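Local coordinates for protein ribosomal RNA small subunit methyltransferase E (Bacillus subtilis, PDB 1VHK) that probably methylates the N3 position of a specific uridine in 16S ribosomal RNA of the assembled 30S subunit, using S-adenosyl-L-methionine, at residues K82-S87 / G106-I111; Q167-C172 / S200-F205; N76-I81 / R147-R152; W97-G102 / K136-A141; E9-Q14 / C46-F51. All blocks are in the same frame, centred on the assembly; numbering follows the deposited sequence.

Contact 1 (K82-S87 / G106-I111)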
# COMPACT_ATOMS: atom_id res chain seq x y z
N LYS A 82 -3.53 10.69 -12.29
CA LYS A 82 -4.56 10.87 -11.28
C LYS A 82 -5.41 9.64 -11.07
O LYS A 82 -6.20 9.25 -11.94
CB LYS A 82 -5.47 12.06 -11.67
CG LYS A 82 -4.67 13.36 -11.68
CD LYS A 82 -5.55 14.58 -11.78
CE LYS A 82 -4.71 15.86 -11.67
NZ LYS A 82 -5.56 17.05 -11.36
N VAL A 83 -5.24 8.96 -9.91
CA VAL A 83 -6.06 7.76 -9.76
C VAL A 83 -7.12 7.95 -8.71
O VAL A 83 -6.94 8.62 -7.69
CB VAL A 83 -5.36 6.43 -9.83
CG1 VAL A 83 -3.85 6.52 -9.82
CG2 VAL A 83 -5.87 5.41 -8.84
N TYR A 84 -8.36 7.70 -9.17
CA TYR A 84 -9.55 7.80 -8.36
C TYR A 84 -10.04 6.42 -7.91
O TYR A 84 -10.33 5.56 -8.73
CB TYR A 84 -10.68 8.46 -9.12
CG TYR A 84 -10.49 9.94 -9.37
CD1 TYR A 84 -11.35 10.87 -8.80
CD2 TYR A 84 -9.48 10.39 -10.19
CE1 TYR A 84 -11.20 12.22 -9.06
CE2 TYR A 84 -9.31 11.73 -10.47
CZ TYR A 84 -10.17 12.64 -9.89
OH TYR A 84 -10.02 13.97 -10.17
N ILE A 85 -10.18 6.27 -6.61
CA ILE A 85 -10.63 5.01 -6.03
C ILE A 85 -12.12 5.07 -5.71
O ILE A 85 -12.56 5.83 -4.85
CB ILE A 85 -9.85 4.68 -4.74
CG1 ILE A 85 -8.35 4.84 -4.95
CG2 ILE A 85 -10.18 3.27 -4.27
CD1 ILE A 85 -7.77 4.08 -6.12
N ALA A 86 -12.92 4.24 -6.39
CA ALA A 86 -14.34 4.13 -6.04
C ALA A 86 -14.55 2.86 -5.21
O ALA A 86 -14.46 1.78 -5.80
CB ALA A 86 -15.20 4.05 -7.29
N SER A 87 -14.96 2.96 -3.93
CA SER A 87 -15.19 1.74 -3.18
C SER A 87 -16.61 1.46 -2.74
O SER A 87 -17.25 2.23 -2.01
CB SER A 87 -14.27 1.69 -1.94
OG SER A 87 -12.97 2.15 -2.22
N GLY A 106 -0.43 7.15 -3.03
CA GLY A 106 -0.61 8.07 -4.11
C GLY A 106 -1.96 8.32 -4.67
O GLY A 106 -2.07 9.10 -5.65
N ALA A 107 -3.03 7.71 -4.21
CA ALA A 107 -4.37 7.93 -4.73
C ALA A 107 -4.70 9.41 -4.81
O ALA A 107 -4.38 10.17 -3.90
CB ALA A 107 -5.39 7.25 -3.80
N HIS A 108 -5.42 9.82 -5.86
CA HIS A 108 -5.77 11.21 -6.05
C HIS A 108 -7.08 11.60 -5.38
O HIS A 108 -7.21 12.73 -4.91
CB HIS A 108 -5.80 11.64 -7.54
CG HIS A 108 -6.18 13.10 -7.68
ND1 HIS A 108 -5.30 14.13 -7.38
CD2 HIS A 108 -7.36 13.69 -7.99
CE1 HIS A 108 -5.92 15.29 -7.54
NE2 HIS A 108 -7.17 15.04 -7.91
N ALA A 109 -8.02 10.66 -5.27
CA ALA A 109 -9.29 11.06 -4.62
C ALA A 109 -10.07 9.79 -4.31
O ALA A 109 -9.67 8.77 -4.85
CB ALA A 109 -10.09 11.98 -5.52
N PHE A 110 -11.00 9.87 -3.34
CA PHE A 110 -11.76 8.66 -3.04
C PHE A 110 -13.24 8.89 -3.25
O PHE A 110 -13.75 10.01 -3.09
CB PHE A 110 -11.51 8.17 -1.62
CG PHE A 110 -10.09 7.85 -1.28
CD1 PHE A 110 -9.60 6.58 -1.42
CD2 PHE A 110 -9.24 8.87 -0.85
CE1 PHE A 110 -8.28 6.29 -1.07
CE2 PHE A 110 -7.92 8.60 -0.53
CZ PHE A 110 -7.45 7.31 -0.63
N ILE A 111 -13.95 7.90 -3.75
CA ILE A 111 -15.39 8.05 -4.02
C ILE A 111 -16.12 6.81 -3.49
O ILE A 111 -16.11 5.79 -4.19
CB ILE A 111 -15.67 8.09 -5.53
CG1 ILE A 111 -14.91 9.23 -6.23
CG2 ILE A 111 -17.16 8.21 -5.76
CD1 ILE A 111 -14.93 9.05 -7.74
O HOH W 1 -3.18 9.69 -8.23
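Y84 and I85 pair in parallel with A109 and F110, and the axes of strands 82-87 and 109-111 approach to 4.6 Å at an angle of 23°. They are the two strands of a beta-alpha-beta unit, connected through helix 94-104, in the parallel sheet of the SPOUT methyltransferase domain. I85 N donates to A109 O (3.1 Å). I85 O accepts from I111 N (2.7 Å). V83 O takes H108 N at 2.7 Å, and a second bond to it, from A109 N, is weak. G106 has positive phi and closes the preceding helix as the C-prime residue of a Schellman motif. A water bridges its O to V83 N. On one face of the sheet, Y84 CD1 and CE1 both lie 3.7 Å from A109 CB. On the other face I85 and F110 run side by side, with I85 CB 3.8 Å from F110 CD1. P240 and L244 of helix 239-253 also touch I85. H108 CG is anti to the backbone N (chi1 180°), beside the carbonyl carbon. K82 CD sits over the centre of the H108 ring, 4.2 Å from its centroid. Y84 OH meets the ring edge, 3.5 Å from H108 CD2.

Contact 2 (Q167-C172 / S200-F205)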
# COMPACT_ATOMS: atom_id res chain seq x y z
N GLN A 167 -17.99 9.68 -17.09
CA GLN A 167 -17.69 10.48 -18.25
C GLN A 167 -16.56 11.47 -18.07
O GLN A 167 -15.94 11.93 -19.05
CB GLN A 167 -18.98 11.23 -18.65
CG GLN A 167 -19.30 11.17 -20.14
CD GLN A 167 -20.68 11.76 -20.40
OE1 GLN A 167 -20.93 12.88 -19.95
NE2 GLN A 167 -21.56 11.00 -21.04
N ASP A 168 -16.29 11.90 -16.85
CA ASP A 168 -15.28 12.88 -16.56
C ASP A 168 -13.86 12.34 -16.65
O ASP A 168 -12.92 13.11 -16.83
CB ASP A 168 -15.48 13.48 -15.16
CG ASP A 168 -16.89 13.93 -14.85
OD1 ASP A 168 -17.10 14.39 -13.69
OD2 ASP A 168 -17.78 13.85 -15.72
N PHE A 169 -13.67 11.03 -16.56
CA PHE A 169 -12.31 10.53 -16.57
C PHE A 169 -11.84 10.01 -17.92
O PHE A 169 -12.57 9.35 -18.63
CB PHE A 169 -12.14 9.40 -15.54
CG PHE A 169 -12.76 9.69 -14.21
CD1 PHE A 169 -14.06 9.29 -13.93
CD2 PHE A 169 -12.05 10.34 -13.22
CE1 PHE A 169 -14.62 9.53 -12.70
CE2 PHE A 169 -12.60 10.60 -12.00
CZ PHE A 169 -13.88 10.17 -11.73
N ASP A 170 -10.53 10.10 -18.13
CA ASP A 170 -9.90 9.48 -19.29
C ASP A 170 -10.16 8.00 -19.37
O ASP A 170 -10.49 7.53 -20.48
CB ASP A 170 -8.40 9.81 -19.27
CG ASP A 170 -8.22 11.33 -19.34
OD1 ASP A 170 -7.28 11.89 -18.76
OD2 ASP A 170 -9.09 11.95 -20.00
N LYS A 171 -10.05 7.19 -18.33
CA LYS A 171 -10.32 5.76 -18.41
C LYS A 171 -10.96 5.25 -17.12
O LYS A 171 -10.80 5.80 -16.04
CB LYS A 171 -9.08 4.93 -18.67
CG LYS A 171 -8.49 4.91 -20.05
CD LYS A 171 -8.91 3.66 -20.82
CE LYS A 171 -8.40 3.69 -22.25
NZ LYS A 171 -9.00 4.80 -23.04
N CYS A 172 -11.59 4.08 -17.21
CA CYS A 172 -12.19 3.47 -16.05
C CYS A 172 -11.94 1.98 -16.00
O CYS A 172 -12.38 1.27 -16.90
CB CYS A 172 -13.72 3.70 -15.99
SG CYS A 172 -14.43 2.72 -14.59
N SER A 200 -6.43 10.95 -16.13
CA SER A 200 -7.21 10.48 -15.03
C SER A 200 -7.68 9.05 -15.14
O SER A 200 -8.17 8.62 -16.18
CB SER A 200 -8.42 11.41 -14.80
OG SER A 200 -9.46 11.11 -15.73
N LEU A 201 -7.64 8.33 -14.00
CA LEU A 201 -8.10 6.95 -14.02
C LEU A 201 -9.04 6.64 -12.85
O LEU A 201 -8.78 7.01 -11.71
CB LEU A 201 -6.91 6.00 -14.04
CG LEU A 201 -7.20 4.52 -13.78
CD1 LEU A 201 -7.87 3.87 -14.99
CD2 LEU A 201 -5.92 3.79 -13.38
N LEU A 202 -10.21 6.11 -13.16
CA LEU A 202 -11.20 5.69 -12.20
C LEU A 202 -11.15 4.16 -12.07
O LEU A 202 -11.05 3.49 -13.09
CB LEU A 202 -12.63 6.07 -12.62
CG LEU A 202 -13.71 5.53 -11.64
CD1 LEU A 202 -13.57 6.25 -10.31
CD2 LEU A 202 -15.09 5.67 -12.22
N ILE A 203 -11.10 3.67 -10.84
CA ILE A 203 -11.03 2.24 -10.58
C ILE A 203 -12.12 1.89 -9.57
O ILE A 203 -12.15 2.51 -8.50
CB ILE A 203 -9.68 1.78 -9.98
CG1 ILE A 203 -8.47 2.31 -10.72
CG2 ILE A 203 -9.63 0.25 -9.95
CD1 ILE A 203 -7.13 1.88 -10.17
N VAL A 204 -13.11 1.07 -9.95
CA VAL A 204 -14.17 0.81 -8.96
C VAL A 204 -14.04 -0.58 -8.41
O VAL A 204 -13.75 -1.55 -9.12
CB VAL A 204 -15.57 1.13 -9.48
CG1 VAL A 204 -15.52 1.81 -10.85
CG2 VAL A 204 -16.51 -0.06 -9.49
N PHE A 205 -14.23 -0.71 -7.09
CA PHE A 205 -14.15 -2.02 -6.42
C PHE A 205 -15.49 -2.38 -5.79
O PHE A 205 -16.20 -1.48 -5.32
CB PHE A 205 -13.09 -1.91 -5.29
CG PHE A 205 -11.76 -1.44 -5.80
CD1 PHE A 205 -11.49 -0.10 -5.89
CD2 PHE A 205 -10.81 -2.36 -6.20
CE1 PHE A 205 -10.29 0.35 -6.41
CE2 PHE A 205 -9.59 -1.92 -6.70
CZ PHE A 205 -9.33 -0.57 -6.78
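S200 and D170 hold each other by two hydrogen bonds. D170 N donates to S200 OG at 2.8 Å. In return S200 N donates to D170 OD1 at 2.9 Å, meeting it on the anti side and 33° out of the carboxylate plane. S200 OG lies between the backbone N and the carbonyl carbon (chi1 80°), where it can accept from D170 N. Regular strand pairing follows. K171 N donates to S200 O over 3.2 Å, and L202 N donates to K171 O over 3.0 Å in a nearly straight bond. One residue on, L202 is backbone-bonded to V173. On its other side strand 200-205 is tied in the same way to strand 82-88, with L201 bonded to K82 and Y84. The apolar side chains fill in beside these bonds. The F169 ring takes L202 CB over one face, 3.9 Å from its centroid, while S200 OG is at the ring edge. Y84 meets the same ring edge-to-face. C172 SG packs against L202 CD2 (3.8 Å) and V204 CG1 (4.0 Å). This is parallel strand pairing inside the alpha/beta sheet of a SPOUT methyltransferase, with the serine-aspartate pair at the start of strand 200-205.

Contact 3 (N76-I81 / R147-R152)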
# COMPACT_ATOMS: atom_id res chain seq x y z
N ASN A 76 8.81 16.57 -5.82
CA ASN A 76 7.45 16.21 -6.15
C ASN A 76 7.27 14.70 -6.03
O ASN A 76 7.86 13.94 -6.80
CB ASN A 76 6.94 16.65 -7.52
CG ASN A 76 5.44 16.31 -7.58
OD1 ASN A 76 5.03 15.18 -7.80
ND2 ASN A 76 4.62 17.28 -7.22
N ARG A 77 6.35 14.32 -5.15
CA ARG A 77 6.17 12.89 -4.91
C ARG A 77 4.82 12.40 -5.36
O ARG A 77 4.40 11.32 -4.95
CB ARG A 77 6.45 12.58 -3.44
CG ARG A 77 7.84 12.98 -2.98
CD ARG A 77 8.04 12.74 -1.50
NE ARG A 77 9.36 13.14 -1.01
CZ ARG A 77 9.69 14.35 -0.58
NH1 ARG A 77 8.81 15.33 -0.57
NH2 ARG A 77 10.95 14.56 -0.15
N GLU A 78 4.18 13.15 -6.26
CA GLU A 78 2.85 12.76 -6.75
C GLU A 78 2.92 11.74 -7.87
O GLU A 78 3.88 11.68 -8.64
CB GLU A 78 2.06 13.99 -7.14
CG GLU A 78 1.57 14.86 -6.00
CD GLU A 78 0.74 14.21 -4.93
OE1 GLU A 78 -0.24 13.47 -5.20
OE2 GLU A 78 1.05 14.42 -3.72
N LEU A 79 1.97 10.80 -7.89
CA LEU A 79 1.91 9.83 -8.99
C LEU A 79 1.81 10.61 -10.32
O LEU A 79 1.05 11.58 -10.38
CB LEU A 79 0.67 8.97 -8.91
CG LEU A 79 0.63 7.69 -8.15
CD1 LEU A 79 -0.71 6.97 -8.39
CD2 LEU A 79 1.80 6.77 -8.45
N PRO A 80 2.38 10.08 -11.38
CA PRO A 80 2.29 10.74 -12.68
C PRO A 80 0.87 10.79 -13.19
O PRO A 80 0.59 11.59 -14.08
CB PRO A 80 3.16 9.94 -13.62
CG PRO A 80 3.65 8.78 -12.86
CD PRO A 80 3.25 8.91 -11.43
N ILE A 81 -0.03 9.92 -12.73
CA ILE A 81 -1.40 9.99 -13.23
C ILE A 81 -2.38 10.09 -12.05
O ILE A 81 -2.05 9.56 -10.99
CB ILE A 81 -1.80 8.78 -14.09
CG1 ILE A 81 -2.13 7.58 -13.23
CG2 ILE A 81 -0.70 8.42 -15.10
CD1 ILE A 81 -2.66 6.38 -13.96
N ARG A 147 3.11 13.67 0.81
CA ARG A 147 2.37 13.96 -0.42
C ARG A 147 2.47 15.49 -0.64
O ARG A 147 2.82 16.22 0.28
CB ARG A 147 0.91 13.54 -0.27
CG ARG A 147 0.63 12.08 -0.38
CD ARG A 147 0.81 11.54 -1.80
NE ARG A 147 -0.23 11.99 -2.71
CZ ARG A 147 -1.47 11.53 -2.75
NH1 ARG A 147 -1.87 10.57 -1.94
NH2 ARG A 147 -2.30 12.05 -3.63
N ASN A 148 2.30 15.93 -1.88
CA ASN A 148 2.32 17.33 -2.23
C ASN A 148 0.88 17.87 -2.28
O ASN A 148 0.70 19.05 -2.56
CB ASN A 148 2.97 17.58 -3.58
CG ASN A 148 4.47 17.31 -3.53
OD1 ASN A 148 4.85 16.14 -3.49
ND2 ASN A 148 5.29 18.36 -3.53
N GLU A 149 -0.07 16.99 -2.02
CA GLU A 149 -1.47 17.27 -2.01
C GLU A 149 -2.21 16.31 -1.05
O GLU A 149 -1.79 15.18 -0.87
CB GLU A 149 -2.13 17.08 -3.40
CG GLU A 149 -2.45 15.64 -3.74
CD GLU A 149 -3.61 15.39 -4.65
OE1 GLU A 149 -3.67 15.95 -5.77
OE2 GLU A 149 -4.52 14.58 -4.29
N VAL A 150 -3.36 16.77 -0.58
CA VAL A 150 -4.24 15.98 0.27
C VAL A 150 -5.41 15.46 -0.56
O VAL A 150 -6.15 16.24 -1.17
CB VAL A 150 -4.79 16.86 1.41
CG1 VAL A 150 -5.77 16.07 2.26
CG2 VAL A 150 -3.62 17.43 2.23
N PRO A 151 -5.54 14.16 -0.67
CA PRO A 151 -6.59 13.58 -1.49
C PRO A 151 -7.97 13.93 -0.96
O PRO A 151 -8.22 13.89 0.24
CB PRO A 151 -6.34 12.09 -1.49
CG PRO A 151 -5.08 11.86 -0.77
CD PRO A 151 -4.68 13.12 -0.08
N ARG A 152 -8.87 14.26 -1.88
CA ARG A 152 -10.25 14.57 -1.57
C ARG A 152 -11.11 13.33 -1.44
O ARG A 152 -10.90 12.28 -2.06
CB ARG A 152 -10.81 15.55 -2.59
CG ARG A 152 -12.31 15.75 -2.53
CD ARG A 152 -12.74 17.13 -2.99
NE ARG A 152 -12.94 17.21 -4.43
CZ ARG A 152 -14.10 17.05 -5.05
NH1 ARG A 152 -14.14 17.15 -6.38
NH2 ARG A 152 -15.22 16.81 -4.37
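R77 and E78 pass R147 and N148 as two loops without regular secondary structure, with R77 CA 6.0 Å from R147 CA. A salt-bridge network of E78, R147 and E149 joins them, beside an Asx turn in which N76 OD1 accepts from E78 N. R147 grips the E78 carboxylate side-on. NE reaches both oxygens, and NH2 is 3.0 Å from E78 OE1. The E78 chain is bent at chi2 (-55°), which turns CD toward R147. E78 OE2 also accepts N148 N at 2.7 Å through its anti lone pair. An alanine here would probably leave R147 NE and N148 N without their acceptor and R147 less firmly fixed. R147 has further partners in T103 O and A107 O. The R77 guanidinium pairs with E52, and R77 O accepts from R232 of the second subunit. N148 OD1 accepts from R77 N at 2.9 Å, the donor lying above the carbonyl plane. The N76 and N148 amides stack with planes 17° apart, N76 ND2 being 3.7 Å from N148 CG.

Contact 4 (W97-G102 / K136-A141)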
# COMPACT_ATOMS: atom_id res chain seq x y z
N TRP A 97 -9.07 2.41 6.43
CA TRP A 97 -7.82 1.75 6.03
C TRP A 97 -7.58 1.99 4.55
O TRP A 97 -6.48 2.26 4.10
CB TRP A 97 -7.92 0.24 6.31
CG TRP A 97 -6.66 -0.39 6.80
CD1 TRP A 97 -6.12 -0.27 8.06
CD2 TRP A 97 -5.77 -1.24 6.07
NE1 TRP A 97 -4.95 -0.98 8.15
CE2 TRP A 97 -4.72 -1.60 6.94
CE3 TRP A 97 -5.76 -1.73 4.75
CZ2 TRP A 97 -3.67 -2.43 6.54
CZ3 TRP A 97 -4.72 -2.55 4.38
CH2 TRP A 97 -3.68 -2.89 5.26
N ILE A 98 -8.70 1.96 3.79
CA ILE A 98 -8.59 2.19 2.35
C ILE A 98 -8.13 3.62 2.10
O ILE A 98 -7.32 3.85 1.21
CB ILE A 98 -9.88 1.86 1.61
CG1 ILE A 98 -10.05 0.35 1.44
CG2 ILE A 98 -9.92 2.52 0.23
CD1 ILE A 98 -11.50 -0.12 1.31
N ILE A 99 -8.62 4.57 2.91
CA ILE A 99 -8.28 5.98 2.69
C ILE A 99 -6.85 6.24 3.09
O ILE A 99 -6.04 6.89 2.45
CB ILE A 99 -9.25 6.89 3.49
CG1 ILE A 99 -10.61 6.92 2.75
CG2 ILE A 99 -8.76 8.32 3.65
CD1 ILE A 99 -11.73 7.43 3.64
N GLN A 100 -6.52 5.72 4.28
CA GLN A 100 -5.19 5.89 4.80
C GLN A 100 -4.14 5.27 3.88
O GLN A 100 -3.25 5.99 3.42
CB GLN A 100 -5.07 5.36 6.22
CG GLN A 100 -3.63 5.56 6.76
CD GLN A 100 -3.52 5.16 8.21
OE1 GLN A 100 -3.28 3.99 8.53
NE2 GLN A 100 -3.77 6.11 9.10
N LYS A 101 -4.19 3.95 3.65
CA LYS A 101 -3.09 3.36 2.85
C LYS A 101 -3.12 3.93 1.45
O LYS A 101 -2.08 4.39 0.94
CB LYS A 101 -3.09 1.86 2.96
CG LYS A 101 -3.51 1.39 4.34
CD LYS A 101 -2.39 0.93 5.20
CE LYS A 101 -2.55 1.33 6.66
NZ LYS A 101 -1.50 2.35 7.02
N GLY A 102 -4.35 4.10 0.90
CA GLY A 102 -4.58 4.70 -0.35
C GLY A 102 -3.86 6.02 -0.51
O GLY A 102 -3.37 6.33 -1.61
N LYS A 136 -10.04 13.86 7.57
CA LYS A 136 -9.01 13.98 8.60
C LYS A 136 -8.00 12.86 8.45
O LYS A 136 -6.79 13.06 8.50
CB LYS A 136 -9.70 14.02 9.96
CG LYS A 136 -8.94 13.60 11.18
CD LYS A 136 -9.84 13.65 12.43
CE LYS A 136 -9.00 13.84 13.69
NZ LYS A 136 -8.16 12.64 13.99
N ILE A 137 -8.45 11.65 8.15
CA ILE A 137 -7.57 10.52 7.97
C ILE A 137 -6.66 10.67 6.75
O ILE A 137 -5.49 10.29 6.80
CB ILE A 137 -8.38 9.21 7.88
CG1 ILE A 137 -8.88 8.91 9.31
CG2 ILE A 137 -7.55 8.07 7.32
CD1 ILE A 137 -10.13 8.06 9.36
N ALA A 138 -7.18 11.30 5.71
CA ALA A 138 -6.52 11.54 4.46
C ALA A 138 -5.44 12.60 4.58
O ALA A 138 -4.42 12.50 3.91
CB ALA A 138 -7.51 11.97 3.40
N LYS A 139 -5.71 13.62 5.38
CA LYS A 139 -4.80 14.71 5.66
C LYS A 139 -3.59 14.25 6.47
O LYS A 139 -2.46 14.64 6.22
CB LYS A 139 -5.57 15.77 6.47
CG LYS A 139 -5.08 17.19 6.25
CD LYS A 139 -5.29 18.06 7.48
CE LYS A 139 -4.85 19.49 7.19
NZ LYS A 139 -4.85 20.31 8.42
N GLU A 140 -3.82 13.36 7.43
CA GLU A 140 -2.72 12.86 8.27
C GLU A 140 -1.86 11.88 7.49
O GLU A 140 -0.62 11.96 7.42
CB GLU A 140 -3.33 12.29 9.54
CG GLU A 140 -2.51 11.83 10.66
CD GLU A 140 -1.55 10.69 10.44
OE1 GLU A 140 -1.89 9.74 9.69
OE2 GLU A 140 -0.42 10.73 11.01
N ALA A 141 -2.51 10.98 6.74
CA ALA A 141 -1.75 10.06 5.88
C ALA A 141 -0.91 10.88 4.89
O ALA A 141 0.24 10.59 4.58
CB ALA A 141 -2.72 9.18 5.12
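I99 meets I137 and A138 with its CG2 methyl. That methyl lies 3.9 Å from I137 CG2 and equally far from A138 CB. In both isoleucines CG2 is anti to the backbone N, which brings the two methyls together while the side chains cross at about a right angle. I137 CG2 also touches Q100 CB, at 3.8 Å. A141 is the small residue at the closest backbone approach, its CA 5.5 Å from Q100 CA. Its CB rests against Q100 O at 3.7 Å. The helix axes here approach to 8.4 Å and cross at -24°, running in nearly the same direction. Helix 94-104 links strands 82-88 and 109-113, and helix 131-144 lies between strands 109-113 and 152-153, so these are neighbouring crossover helices of the parallel alpha/beta sheet. No hydrogen bond joins the two segments. Q100 NE2 and E140 OE1 stay 4.1 Å apart, and E140 instead forms a salt bridge with R235 of the second subunit. Within its own helix Q100 OE1 accepts from K101 NZ. That ammonium also has salt bridges to E104 and to E237 of the second subunit. The aromatic contacts lie away from helix 131-144. K101 CD stands over one face of the W97 ring, and W97 meets W97 of the second subunit edge-to-face.

Contact 5 (E9-Q14 / C46-F51)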
# COMPACT_ATOMS: atom_id res chain seq x y z
N GLU A 9 -2.26 26.98 4.23
CA GLU A 9 -3.31 27.56 3.40
C GLU A 9 -2.86 28.86 2.73
O GLU A 9 -3.58 29.85 2.69
CB GLU A 9 -4.57 27.81 4.23
CG GLU A 9 -5.00 26.69 5.14
CD GLU A 9 -5.87 25.66 4.45
OE1 GLU A 9 -6.85 25.17 5.06
OE2 GLU A 9 -5.57 25.31 3.28
N LEU A 10 -1.66 28.84 2.19
CA LEU A 10 -1.05 29.90 1.44
C LEU A 10 -0.48 29.30 0.14
O LEU A 10 -0.37 28.07 0.10
CB LEU A 10 0.06 30.56 2.24
CG LEU A 10 -0.32 31.68 3.21
CD1 LEU A 10 -1.51 32.47 2.69
CD2 LEU A 10 -0.55 31.19 4.62
N THR A 11 -0.25 30.09 -0.87
CA THR A 11 0.27 29.60 -2.16
C THR A 11 1.77 29.77 -2.12
O THR A 11 2.21 30.54 -1.24
CB THR A 11 -0.33 30.44 -3.30
OG1 THR A 11 -1.75 30.19 -3.35
CG2 THR A 11 0.29 30.09 -4.63
N LYS A 12 2.58 29.15 -2.97
CA LYS A 12 4.02 29.46 -2.86
C LYS A 12 4.24 30.97 -2.98
O LYS A 12 4.89 31.57 -2.12
CB LYS A 12 4.91 28.71 -3.83
CG LYS A 12 6.38 29.16 -3.72
CD LYS A 12 7.21 28.49 -4.80
CE LYS A 12 8.56 29.19 -4.95
NZ LYS A 12 9.38 28.47 -5.96
N GLN A 13 3.67 31.60 -4.01
CA GLN A 13 3.87 33.04 -4.19
C GLN A 13 3.39 33.89 -3.05
O GLN A 13 4.04 34.92 -2.75
CB GLN A 13 3.35 33.49 -5.56
CG GLN A 13 4.18 32.81 -6.68
CD GLN A 13 4.00 33.48 -8.02
OE1 GLN A 13 2.91 33.96 -8.33
NE2 GLN A 13 5.05 33.50 -8.83
N GLN A 14 2.37 33.49 -2.30
CA GLN A 14 1.94 34.22 -1.12
C GLN A 14 2.95 34.07 0.02
O GLN A 14 3.07 34.97 0.84
CB GLN A 14 0.56 33.81 -0.62
CG GLN A 14 -0.61 34.15 -1.50
CD GLN A 14 -1.95 33.67 -0.99
OE1 GLN A 14 -2.09 32.62 -0.36
NE2 GLN A 14 -2.99 34.45 -1.27
N CYS A 46 4.17 22.40 2.99
CA CYS A 46 3.73 22.25 1.62
C CYS A 46 2.62 23.27 1.36
O CYS A 46 1.66 23.23 2.11
CB CYS A 46 3.19 20.81 1.42
SG CYS A 46 2.94 20.41 -0.35
N SER A 47 2.76 24.14 0.39
CA SER A 47 1.72 25.14 0.07
C SER A 47 0.47 24.54 -0.54
O SER A 47 0.43 23.37 -0.95
CB SER A 47 2.28 26.20 -0.88
OG SER A 47 2.87 25.60 -2.02
N GLN A 48 -0.56 25.37 -0.79
CA GLN A 48 -1.79 24.85 -1.36
C GLN A 48 -1.59 24.37 -2.81
O GLN A 48 -2.44 23.62 -3.30
CB GLN A 48 -2.98 25.76 -1.36
CG GLN A 48 -3.15 26.93 -0.47
CD GLN A 48 -4.31 27.81 -0.91
OE1 GLN A 48 -4.59 27.89 -2.12
NE2 GLN A 48 -5.00 28.42 0.04
N ASP A 49 -0.61 24.92 -3.50
CA ASP A 49 -0.32 24.59 -4.87
C ASP A 49 0.73 23.52 -5.03
O ASP A 49 1.35 23.41 -6.11
CB ASP A 49 -0.03 25.80 -5.73
CG ASP A 49 0.90 26.85 -5.25
OD1 ASP A 49 1.40 27.65 -6.11
OD2 ASP A 49 1.17 27.02 -4.05
N GLY A 50 0.99 22.74 -3.99
CA GLY A 50 1.93 21.65 -4.02
C GLY A 50 3.38 21.94 -3.83
O GLY A 50 4.19 20.98 -3.94
N PHE A 51 3.80 23.14 -3.44
CA PHE A 51 5.22 23.43 -3.25
C PHE A 51 5.73 23.18 -1.84
O PHE A 51 5.22 23.73 -0.87
CB PHE A 51 5.48 24.88 -3.70
CG PHE A 51 5.34 25.03 -5.19
CD1 PHE A 51 4.16 25.52 -5.75
CD2 PHE A 51 6.37 24.67 -6.03
CE1 PHE A 51 4.03 25.64 -7.11
CE2 PHE A 51 6.25 24.79 -7.40
CZ PHE A 51 5.07 25.26 -7.95
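K12 lays its CD over one face of the F51 ring, offset toward the rim and 4.3 Å from the centroid. The lysine chain is extended and crosses the phenylalanine at about a right angle, with K12 CB 3.8 Å from F51 CD1. Farther on, K12 makes a cation-pi contact with W72. The backbone N of K12 donates to D49 OD2 at 2.8 Å, and OD2 accepts through its syn lone pair. T11 is the N-cap residue but makes no capping bond with its side chain, so D49 brings an acceptor to the first turn of the helix from across the contact. Its negative charge there probably suits the helix dipole. Residues S47 to G50 form a type I beta turn that connects strands 42-46 and 52-60, an antiparallel pair in the PUA domain. G50 ends the turn with positive phi, which by itself favours glycine. Q48 N donates to L10 O at 2.8 Å in a nearly straight bond. S47 CB packs on the same carbonyl, 3.4 Å from L10 O, and its OG accepts from F51 N. An alanine here would probably leave F51 N without that acceptor and the turn less firmly held. S47 OG also lies 3.0 Å from D49 OD2.

Contacts 1 and 2 lie in one parallel sheet, their centres 9 Å apart, because strands 82-88 and 200-205 are neighbours. Contact 4 backs onto contact 1, where the F110 ring packs on the backbone of helix 94-104. Contact 3 reaches contact 1 through R147 NH2, 2.8 Å from A107 O. It also reaches contact 5 through N148 ND2, 2.9 Å from G50 O, so it bridges the methyltransferase and PUA domains. Contacts 3 and 4 both touch the second subunit. Contacts 2 and 5 are the farthest apart, with centres about 28 Å from each other. No ligand marks the active site among the five contacts.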